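PDB 4GYI: Rio2 kinase from Chaetomium thermophilum, which binds ADP and magnesium, probably phosphorylates serine and threonine residues as an atypical RIO-type kinase, and acts through ATPase activity in maturation of the pre-40S ribosomal subunit. Local coordinates for residues 191-203 and 231-243. Sequence-based numbering, arbitrary orientation.
Sequences SLVDALPMRQVSS and FNEFNILIREEKD. With MG (magnesium ion), chain C; ADP (adenosine-5'-diphosphate), chain B.
M198 and I236 illustrate how a protein kinase ties the chain just beyond its adenine-binding hinge to the strand that leaves the catalytic loop: M198 N donates to I236 O (2.7 Å), and the methionine side chain then runs beside that of the isoleucine. Its CB lies against I238 CG1 (3.8 Å), and CG keeps to the same atom at slightly longer range. With CG anti to the backbone N (chi1 -176°), the chain extends until it bends at the sulfur, and that last turn brings CE onto I236 CD1 (3.6 Å) and close to the CA and CB of E233.

I238 N to L196 O is the bond of the antiparallel pair, and beyond the strands R199 N bonds E233 O in the type I turn from N232 to N235. At the far end the R239 chain runs past the backbone of D194 to form a salt bridge, NH1 to OD1 at 2.8 Å, with the oxygen in the guanidinium plane although the two flat groups are inclined by 42°.

On the nucleotide side, V193 N bonds ADP N1 (3.0 Å) and S191 O accepts a hydrogen bond from ADP N6, while L237 CD1 lies 3.8 Å from C2 of the adenine and also meets V193 CB. F234 O accepts from the ribose O3', and N235 OD1 binds the magnesium ion at 2.1 Å. The pairing thus holds adenine-recognising and metal-binding residues in one frame, at opposite ends of the nucleotide.

E233 turns its carboxylate away to a salt bridge with R287. M198 packs on F284 of helix 270-289 and on L210 and L214 of helix 207-223, while strand 236-242 runs between the short edge strand 196-197 and strand 250-256, antiparallel to both.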
ATOM      1  N   SER A 191     -11.750  -1.503   3.088  1.00 26.65           N
ATOM      2  CA  SER A 191     -12.597  -2.338   3.933  1.00 34.32           C
ATOM      3  C   SER A 191     -11.757  -3.430   4.583  1.00 28.08           C
ATOM      4  O   SER A 191     -10.706  -3.815   4.067  1.00 26.54           O
ATOM      5  CB  SER A 191     -13.751  -2.959   3.139  1.00 31.92           C
ATOM      6  OG  SER A 191     -13.285  -3.968   2.268  1.00 43.52           O
ATOM      7  N   LEU A 192     -12.201  -3.876   5.746  1.00 34.62           N
ATOM      8  CA  LEU A 192     -11.587  -5.002   6.435  1.00 36.23           C
ATOM      9  C   LEU A 192     -12.261  -6.266   5.930  1.00 31.44           C
ATOM     10  O   LEU A 192     -13.451  -6.427   6.087  1.00 37.24           O
ATOM     11  CB  LEU A 192     -11.813  -4.861   7.936  1.00 37.96           C
ATOM     12  CG  LEU A 192     -11.456  -6.052   8.826  1.00 38.69           C
ATOM     13  CD1 LEU A 192      -9.959  -6.298   8.798  1.00 28.32           C
ATOM     14  CD2 LEU A 192     -11.945  -5.763  10.239  1.00 38.43           C
ATOM     15  N   VAL A 193     -11.507  -7.154   5.304  1.00 29.14           N
ATOM     16  CA  VAL A 193     -12.083  -8.368   4.743  1.00 36.76           C
ATOM     17  C   VAL A 193     -12.128  -9.435   5.822  1.00 32.19           C
ATOM     18  O   VAL A 193     -11.150  -9.637   6.529  1.00 32.46           O
ATOM     19  CB  VAL A 193     -11.215  -8.885   3.562  1.00 41.07           C
ATOM     20  CG1 VAL A 193     -11.824 -10.120   2.948  1.00 44.40           C
ATOM     21  CG2 VAL A 193     -11.060  -7.807   2.514  1.00 42.75           C
ATOM     22  N   ASP A 194     -13.250 -10.129   5.961  1.00 44.02           N
ATOM     23  CA  ASP A 194     -13.316 -11.211   6.946  1.00 46.96           C
ATOM     24  C   ASP A 194     -12.705 -12.501   6.368  1.00 38.59           C
ATOM     25  O   ASP A 194     -13.382 -13.477   6.093  1.00 36.64           O
ATOM     26  CB  ASP A 194     -14.738 -11.414   7.477  1.00 51.51           C
ATOM     27  CG  ASP A 194     -15.711 -11.868   6.401  1.00 63.25           C
ATOM     28  OD1 ASP A 194     -15.629 -11.356   5.260  1.00 60.49           O
ATOM     29  OD2 ASP A 194     -16.553 -12.747   6.701  1.00 67.77           O
ATOM     30  N   ALA A 195     -11.402 -12.466   6.162  1.00 35.55           N
ATOM     31  CA  ALA A 195     -10.675 -13.599   5.625  1.00 30.93           C
ATOM     32  C   ALA A 195      -9.249 -13.483   6.129  1.00 32.52           C
ATOM     33  O   ALA A 195      -8.778 -12.391   6.433  1.00 40.59           O
ATOM     34  CB  ALA A 195     -10.706 -13.582   4.103  1.00 27.57           C
ATOM     35  N   LEU A 196      -8.577 -14.618   6.228  1.00 33.54           N
ATOM     36  CA  LEU A 196      -7.207 -14.687   6.702  1.00 36.67           C
ATOM     37  C   LEU A 196      -6.309 -15.181   5.564  1.00 38.43           C
ATOM     38  O   LEU A 196      -6.780 -15.876   4.661  1.00 33.20           O
ATOM     39  CB  LEU A 196      -7.149 -15.659   7.872  1.00 31.09           C
ATOM     40  CG  LEU A 196      -8.227 -15.407   8.929  1.00 42.19           C
ATOM     41  CD1 LEU A 196      -8.126 -16.440  10.051  1.00 42.58           C
ATOM     42  CD2 LEU A 196      -8.112 -14.003   9.481  1.00 45.18           C
ATOM     43  N   PRO A 197      -5.018 -14.826   5.603  1.00 33.72           N
ATOM     44  CA  PRO A 197      -4.085 -15.245   4.549  1.00 29.27           C
ATOM     45  C   PRO A 197      -4.138 -16.762   4.338  1.00 30.83           C
ATOM     46  O   PRO A 197      -4.242 -17.506   5.306  1.00 30.20           O
ATOM     47  CB  PRO A 197      -2.713 -14.864   5.121  1.00 33.98           C
ATOM     48  CG  PRO A 197      -2.979 -13.779   6.097  1.00 35.94           C
ATOM     49  CD  PRO A 197      -4.364 -14.009   6.645  1.00 34.61           C
ATOM     50  N   MET A 198      -4.083 -17.197   3.087  1.00 33.78           N
ATOM     51  CA  MET A 198      -4.061 -18.624   2.753  1.00 35.70           C
ATOM     52  C   MET A 198      -2.914 -19.383   3.451  1.00 33.97           C
ATOM     53  O   MET A 198      -3.041 -20.558   3.775  1.00 35.28           O
ATOM     54  CB  MET A 198      -3.977 -18.799   1.227  1.00 31.57           C
ATOM     55  CG  MET A 198      -4.046 -20.240   0.759  1.00 37.99           C
ATOM     56  SD  MET A 198      -4.193 -20.310  -1.047  1.00 43.09           S
ATOM     57  CE  MET A 198      -2.727 -19.394  -1.565  1.00 37.83           C
ATOM     58  N   ARG A 199      -1.802 -18.694   3.689  1.00 35.76           N
ATOM     59  CA  ARG A 199      -0.653 -19.280   4.370  1.00 41.54           C
ATOM     60  C   ARG A 199      -1.062 -20.034   5.636  1.00 49.46           C
ATOM     61  O   ARG A 199      -0.501 -21.081   5.949  1.00 44.77           O
ATOM     62  CB  ARG A 199       0.350 -18.174   4.736  1.00 48.34           C
ATOM     63  CG  ARG A 199       1.616 -18.666   5.426  1.00 61.91           C
ATOM     64  CD  ARG A 199       1.864 -17.943   6.749  1.00 80.43           C
ATOM     65  NE  ARG A 199       1.050 -18.468   7.849  1.00 95.98           N
ATOM     66  CZ  ARG A 199       1.411 -19.487   8.627  1.00110.01           C
ATOM     67  NH1 ARG A 199       2.572 -20.100   8.429  1.00115.82           N
ATOM     68  NH2 ARG A 199       0.611 -19.902   9.601  1.00112.98           N
ATOM     69  N   GLN A 200      -2.059 -19.516   6.350  1.00 43.08           N
ATOM     70  CA  GLN A 200      -2.425 -20.100   7.637  1.00 46.17           C
ATOM     71  C   GLN A 200      -3.706 -20.922   7.611  1.00 48.27           C
ATOM     72  O   GLN A 200      -4.192 -21.346   8.667  1.00 56.99           O
ATOM     73  CB  GLN A 200      -2.495 -19.023   8.727  1.00 45.42           C
ATOM     74  CG  GLN A 200      -3.344 -17.840   8.376  1.00 43.51           C
ATOM     75  CD  GLN A 200      -3.329 -16.763   9.457  1.00 53.11           C
ATOM     76  OE1 GLN A 200      -2.571 -15.790   9.381  1.00 50.55           O
ATOM     77  NE2 GLN A 200      -4.181 -16.929  10.464  1.00 50.67           N
ATOM     78  N   VAL A 201      -4.245 -21.152   6.414  1.00 47.36           N
ATOM     79  CA  VAL A 201      -5.468 -21.945   6.283  1.00 48.99           C
ATOM     80  C   VAL A 201      -5.233 -23.312   6.916  1.00 48.83           C
ATOM     81  O   VAL A 201      -4.234 -23.978   6.624  1.00 48.12           O
ATOM     82  CB  VAL A 201      -5.953 -22.056   4.807  1.00 41.11           C
ATOM     83  CG1 VAL A 201      -5.040 -22.966   3.991  1.00 44.58           C
ATOM     84  CG2 VAL A 201      -7.403 -22.529   4.752  1.00 37.52           C
ATOM     85  N   SER A 202      -6.117 -23.697   7.833  1.00 54.70           N
ATOM     86  CA  SER A 202      -5.845 -24.859   8.677  1.00 68.20           C
ATOM     87  C   SER A 202      -6.206 -26.188   8.030  1.00 71.27           C
ATOM     88  O   SER A 202      -5.567 -27.197   8.312  1.00 78.22           O
ATOM     89  CB  SER A 202      -6.500 -24.732  10.056  1.00 70.46           C
ATOM     90  OG  SER A 202      -7.907 -24.581   9.958  1.00 70.94           O
ATOM     91  N   SER A 203      -7.216 -26.194   7.164  1.00 70.76           N
ATOM     92  CA  SER A 203      -7.599 -27.434   6.494  1.00 82.31           C
ATOM     93  C   SER A 203      -8.309 -27.210   5.170  1.00 69.55           C
ATOM     94  O   SER A 203      -9.347 -26.542   5.110  1.00 63.38           O
ATOM     95  CB  SER A 203      -8.475 -28.308   7.403  1.00 94.93           C
ATOM     96  OG  SER A 203      -9.826 -27.878   7.376  1.00 99.65           O
ATOM     97  N   PHE A 231       1.768 -12.743  -6.356  1.00 32.25           N
ATOM     98  CA  PHE A 231       0.594 -13.572  -6.153  1.00 33.45           C
ATOM     99  C   PHE A 231       1.049 -14.818  -5.409  1.00 42.72           C
ATOM    100  O   PHE A 231       1.601 -15.740  -6.000  1.00 50.82           O
ATOM    101  CB  PHE A 231      -0.026 -13.926  -7.519  1.00 34.70           C
ATOM    102  CG  PHE A 231      -1.459 -14.420  -7.456  1.00 37.13           C
ATOM    103  CD1 PHE A 231      -2.520 -13.535  -7.576  1.00 37.29           C
ATOM    104  CD2 PHE A 231      -1.743 -15.771  -7.326  1.00 38.98           C
ATOM    105  CE1 PHE A 231      -3.844 -13.985  -7.542  1.00 42.21           C
ATOM    106  CE2 PHE A 231      -3.056 -16.228  -7.288  1.00 33.65           C
ATOM    107  CZ  PHE A 231      -4.114 -15.329  -7.395  1.00 32.35           C
ATOM    108  N   ASN A 232       0.839 -14.819  -4.099  1.00 34.30           N
ATOM    109  CA  ASN A 232       1.311 -15.895  -3.248  1.00 35.14           C
ATOM    110  C   ASN A 232       0.428 -15.996  -2.012  1.00 30.76           C
ATOM    111  O   ASN A 232      -0.581 -15.307  -1.915  1.00 33.79           O
ATOM    112  CB  ASN A 232       2.783 -15.691  -2.878  1.00 34.26           C
ATOM    113  CG  ASN A 232       3.029 -14.376  -2.177  1.00 45.19           C
ATOM    114  OD1 ASN A 232       2.306 -14.007  -1.257  1.00 36.75           O
ATOM    115  ND2 ASN A 232       4.046 -13.650  -2.623  1.00 54.89           N
ATOM    116  N   GLU A 233       0.815 -16.849  -1.075  1.00 25.80           N
ATOM    117  CA  GLU A 233      -0.077 -17.258  -0.001  1.00 26.22           C
ATOM    118  C   GLU A 233      -0.223 -16.179   1.082  1.00 34.23           C
ATOM    119  O   GLU A 233      -0.998 -16.347   2.023  1.00 32.06           O
ATOM    120  CB  GLU A 233       0.383 -18.589   0.610  1.00 28.71           C
ATOM    121  CG  GLU A 233       1.757 -18.525   1.317  1.00 49.80           C
ATOM    122  CD  GLU A 233       2.924 -18.867   0.392  1.00 56.78           C
ATOM    123  OE1 GLU A 233       2.742 -18.855  -0.850  1.00 48.95           O
ATOM    124  OE2 GLU A 233       4.024 -19.161   0.911  1.00 58.38           O
ATOM    125  N   PHE A 234       0.519 -15.082   0.932  1.00 35.07           N
ATOM    126  CA  PHE A 234       0.408 -13.919   1.815  1.00 32.47           C
ATOM    127  C   PHE A 234      -0.533 -12.864   1.263  1.00 32.31           C
ATOM    128  O   PHE A 234      -1.043 -12.047   2.019  1.00 37.97           O
ATOM    129  CB  PHE A 234       1.776 -13.275   2.054  1.00 37.43           C
ATOM    130  CG  PHE A 234       2.782 -14.211   2.651  1.00 45.23           C
ATOM    131  CD1 PHE A 234       2.795 -14.449   4.014  1.00 47.72           C
ATOM    132  CD2 PHE A 234       3.705 -14.869   1.840  1.00 44.54           C
ATOM    133  CE1 PHE A 234       3.723 -15.323   4.576  1.00 56.46           C
ATOM    134  CE2 PHE A 234       4.630 -15.747   2.385  1.00 53.54           C
ATOM    135  CZ  PHE A 234       4.639 -15.976   3.762  1.00 52.20           C
ATOM    136  N   ASN A 235      -0.753 -12.875  -0.050  1.00 25.36           N
ATOM    137  CA  ASN A 235      -1.607 -11.872  -0.683  1.00 22.00           C
ATOM    138  C   ASN A 235      -2.927 -12.436  -1.147  1.00 21.41           C
ATOM    139  O   ASN A 235      -3.682 -11.787  -1.873  1.00 28.28           O
ATOM    140  CB  ASN A 235      -0.860 -11.194  -1.836  1.00 24.57           C
ATOM    141  CG  ASN A 235       0.328 -10.426  -1.335  1.00 24.34           C
ATOM    142  OD1 ASN A 235       0.308  -9.978  -0.194  1.00 24.68           O
ATOM    143  ND2 ASN A 235       1.382 -10.312  -2.140  1.00 30.45           N
ATOM    144  N   ILE A 236      -3.171 -13.674  -0.746  1.00 26.39           N
ATOM    145  CA  ILE A 236      -4.444 -14.327  -0.991  1.00 35.75           C
ATOM    146  C   ILE A 236      -5.086 -14.609   0.357  1.00 31.99           C
ATOM    147  O   ILE A 236      -4.518 -15.299   1.210  1.00 35.24           O
ATOM    148  CB  ILE A 236      -4.270 -15.651  -1.769  1.00 35.34           C
ATOM    149  CG1 ILE A 236      -3.712 -15.357  -3.162  1.00 39.67           C
ATOM    150  CG2 ILE A 236      -5.608 -16.388  -1.879  1.00 25.39           C
ATOM    151  CD1 ILE A 236      -2.927 -16.505  -3.770  1.00 33.33           C
ATOM    152  N   LEU A 237      -6.265 -14.040   0.546  1.00 25.36           N
ATOM    153  CA  LEU A 237      -7.028 -14.235   1.757  1.00 28.09           C
ATOM    154  C   LEU A 237      -8.110 -15.238   1.411  1.00 25.65           C
ATOM    155  O   LEU A 237      -8.610 -15.248   0.297  1.00 30.45           O
ATOM    156  CB  LEU A 237      -7.650 -12.904   2.223  1.00 25.07           C
ATOM    157  CG  LEU A 237      -6.709 -11.704   2.476  1.00 27.82           C
ATOM    158  CD1 LEU A 237      -7.402 -10.594   3.263  1.00 24.60           C
ATOM    159  CD2 LEU A 237      -5.450 -12.120   3.201  1.00 33.94           C
ATOM    160  N   ILE A 238      -8.462 -16.083   2.372  1.00 23.75           N
ATOM    161  CA  ILE A 238      -9.470 -17.096   2.161  1.00 32.32           C
ATOM    162  C   ILE A 238     -10.654 -16.806   3.058  1.00 37.73           C
ATOM    163  O   ILE A 238     -10.518 -16.824   4.278  1.00 34.75           O
ATOM    164  CB  ILE A 238      -8.934 -18.492   2.509  1.00 36.93           C
ATOM    165  CG1 ILE A 238      -7.712 -18.836   1.648  1.00 27.18           C
ATOM    166  CG2 ILE A 238     -10.023 -19.537   2.293  1.00 36.22           C
ATOM    167  CD1 ILE A 238      -8.002 -18.791   0.174  1.00 34.72           C
ATOM    168  N   ARG A 239     -11.805 -16.496   2.466  1.00 33.04           N
ATOM    169  CA  ARG A 239     -13.026 -16.381   3.259  1.00 42.25           C
ATOM    170  C   ARG A 239     -13.601 -17.779   3.408  1.00 46.13           C
ATOM    171  O   ARG A 239     -13.748 -18.495   2.418  1.00 43.95           O
ATOM    172  CB  ARG A 239     -14.058 -15.470   2.589  1.00 42.98           C
ATOM    173  CG  ARG A 239     -14.945 -14.746   3.596  1.00 54.55           C
ATOM    174  CD  ARG A 239     -16.256 -14.231   3.011  1.00 54.11           C
ATOM    175  NE  ARG A 239     -16.117 -13.623   1.689  1.00 61.09           N
ATOM    176  CZ  ARG A 239     -15.896 -12.328   1.470  1.00 57.25           C
ATOM    177  NH1 ARG A 239     -15.778 -11.486   2.487  1.00 54.52           N
ATOM    178  NH2 ARG A 239     -15.788 -11.873   0.229  1.00 57.20           N
ATOM    179  N   GLU A 240     -13.904 -18.177   4.641  1.00 46.06           N
ATOM    180  CA  GLU A 240     -14.473 -19.495   4.900  1.00 47.20           C
ATOM    181  C   GLU A 240     -15.956 -19.373   5.233  1.00 56.20           C
ATOM    182  O   GLU A 240     -16.348 -18.514   6.024  1.00 62.31           O
ATOM    183  CB  GLU A 240     -13.754 -20.170   6.067  1.00 52.21           C
ATOM    184  CG  GLU A 240     -12.238 -20.206   5.962  1.00 73.88           C
ATOM    185  CD  GLU A 240     -11.578 -20.835   7.190  1.00 86.98           C
ATOM    186  OE1 GLU A 240     -12.312 -21.392   8.044  1.00 92.24           O
ATOM    187  OE2 GLU A 240     -10.328 -20.773   7.298  1.00 80.67           O
ATOM    188  N   GLU A 241     -16.779 -20.226   4.639  1.00 56.40           N
ATOM    189  CA  GLU A 241     -18.211 -20.220   4.943  1.00 63.40           C
ATOM    190  C   GLU A 241     -18.768 -21.626   5.112  1.00 60.48           C
ATOM    191  O   GLU A 241     -18.558 -22.501   4.264  1.00 53.50           O
ATOM    192  CB  GLU A 241     -19.000 -19.476   3.864  1.00 77.24           C
ATOM    193  CG  GLU A 241     -18.700 -17.981   3.791  1.00 90.52           C
ATOM    194  CD  GLU A 241     -19.020 -17.395   2.430  1.00101.04           C
ATOM    195  OE1 GLU A 241     -19.741 -18.059   1.655  1.00105.42           O
ATOM    196  OE2 GLU A 241     -18.542 -16.280   2.130  1.00102.89           O
ATOM    197  N   LYS A 242     -19.471 -21.847   6.218  1.00 53.84           N
ATOM    198  CA  LYS A 242     -20.155 -23.112   6.400  1.00 56.40           C
ATOM    199  C   LYS A 242     -21.349 -23.175   5.455  1.00 57.80           C
ATOM    200  O   LYS A 242     -22.094 -22.201   5.298  1.00 54.46           O
ATOM    201  CB  LYS A 242     -20.604 -23.305   7.849  1.00 64.94           C
ATOM    202  CG  LYS A 242     -19.464 -23.433   8.849  1.00 71.89           C
ATOM    203  CD  LYS A 242     -19.857 -24.351  10.004  1.00 86.67           C
ATOM    204  CE  LYS A 242     -19.064 -24.051  11.269  1.00 89.97           C
ATOM    205  NZ  LYS A 242     -19.464 -22.752  11.885  1.00 88.83           N
ATOM    206  N   ASP A 243     -21.520 -24.329   4.826  1.00 62.35           N
ATOM    207  CA  ASP A 243     -22.596 -24.531   3.873  1.00 74.90           C
ATOM    208  C   ASP A 243     -23.951 -24.644   4.567  1.00 79.02           C
ATOM    209  O   ASP A 243     -24.062 -25.238   5.643  1.00 70.23           O
ATOM    210  CB  ASP A 243     -22.339 -25.785   3.040  1.00 86.78           C
ATOM    211  CG  ASP A 243     -23.370 -25.969   1.949  1.00106.06           C
ATOM    212  OD1 ASP A 243     -23.518 -25.043   1.122  1.00109.77           O
ATOM    213  OD2 ASP A 243     -24.047 -27.021   1.934  1.00114.60           O
TER
HETATM  214 MG    MG C 402       1.463  -8.464   0.738  1.00 35.16          MG
HETATM  215  PB  ADP B 401       2.222  -5.753   2.474  1.00 31.41           P
HETATM  216  O1B ADP B 401       3.066  -5.164   3.578  1.00 36.05           O
HETATM  217  O2B ADP B 401       2.443  -7.198   2.101  1.00 27.86           O
HETATM  218  O3B ADP B 401       2.309  -4.734   1.251  1.00 36.17           O
HETATM  219  PA  ADP B 401      -0.601  -6.355   2.349  1.00 30.97           P
HETATM  220  O1A ADP B 401      -0.119  -7.608   1.670  1.00 31.78           O
HETATM  221  O2A ADP B 401      -1.537  -5.438   1.573  1.00 32.16           O
HETATM  222  O3A ADP B 401       0.666  -5.519   2.896  1.00 31.53           O
HETATM  223  O5' ADP B 401      -1.235  -6.792   3.750  1.00 34.30           O
HETATM  224  C5' ADP B 401      -0.438  -7.530   4.686  1.00 27.03           C
HETATM  225  C4' ADP B 401      -1.342  -8.405   5.553  1.00 33.41           C
HETATM  226  O4' ADP B 401      -2.350  -7.604   6.194  1.00 32.80           O
HETATM  227  C3' ADP B 401      -2.124  -9.467   4.781  1.00 37.85           C
HETATM  228  O3' ADP B 401      -1.400 -10.686   4.584  1.00 39.65           O
HETATM  229  C2' ADP B 401      -3.354  -9.678   5.638  1.00 44.93           C
HETATM  230  O2' ADP B 401      -3.026 -10.467   6.788  1.00 43.80           O
HETATM  231  C1' ADP B 401      -3.602  -8.302   6.202  1.00 40.80           C
HETATM  232  N9  ADP B 401      -4.523  -7.482   5.390  1.00 36.94           N
HETATM  233  C8  ADP B 401      -4.159  -6.514   4.529  1.00 32.64           C
HETATM  234  N7  ADP B 401      -5.244  -5.909   3.977  1.00 29.53           N
HETATM  235  C5  ADP B 401      -6.322  -6.507   4.523  1.00 27.83           C
HETATM  236  C6  ADP B 401      -7.784  -6.360   4.406  1.00 27.24           C
HETATM  237  N6  ADP B 401      -8.306  -5.432   3.578  1.00 27.04           N
HETATM  238  N1  ADP B 401      -8.561  -7.173   5.149  1.00 36.53           N
HETATM  239  C2  ADP B 401      -8.051  -8.098   5.993  1.00 30.82           C
HETATM  240  N3  ADP B 401      -6.735  -8.283   6.155  1.00 35.82           N
HETATM  241  C4  ADP B 401      -5.845  -7.536   5.453  1.00 32.71           C
HETATM  242  O   HOH W   1       1.429  -9.829   2.312  1.00 39.30           O
HETATM  243  O   HOH W   2       3.350  -9.297   0.289  1.00 35.08           O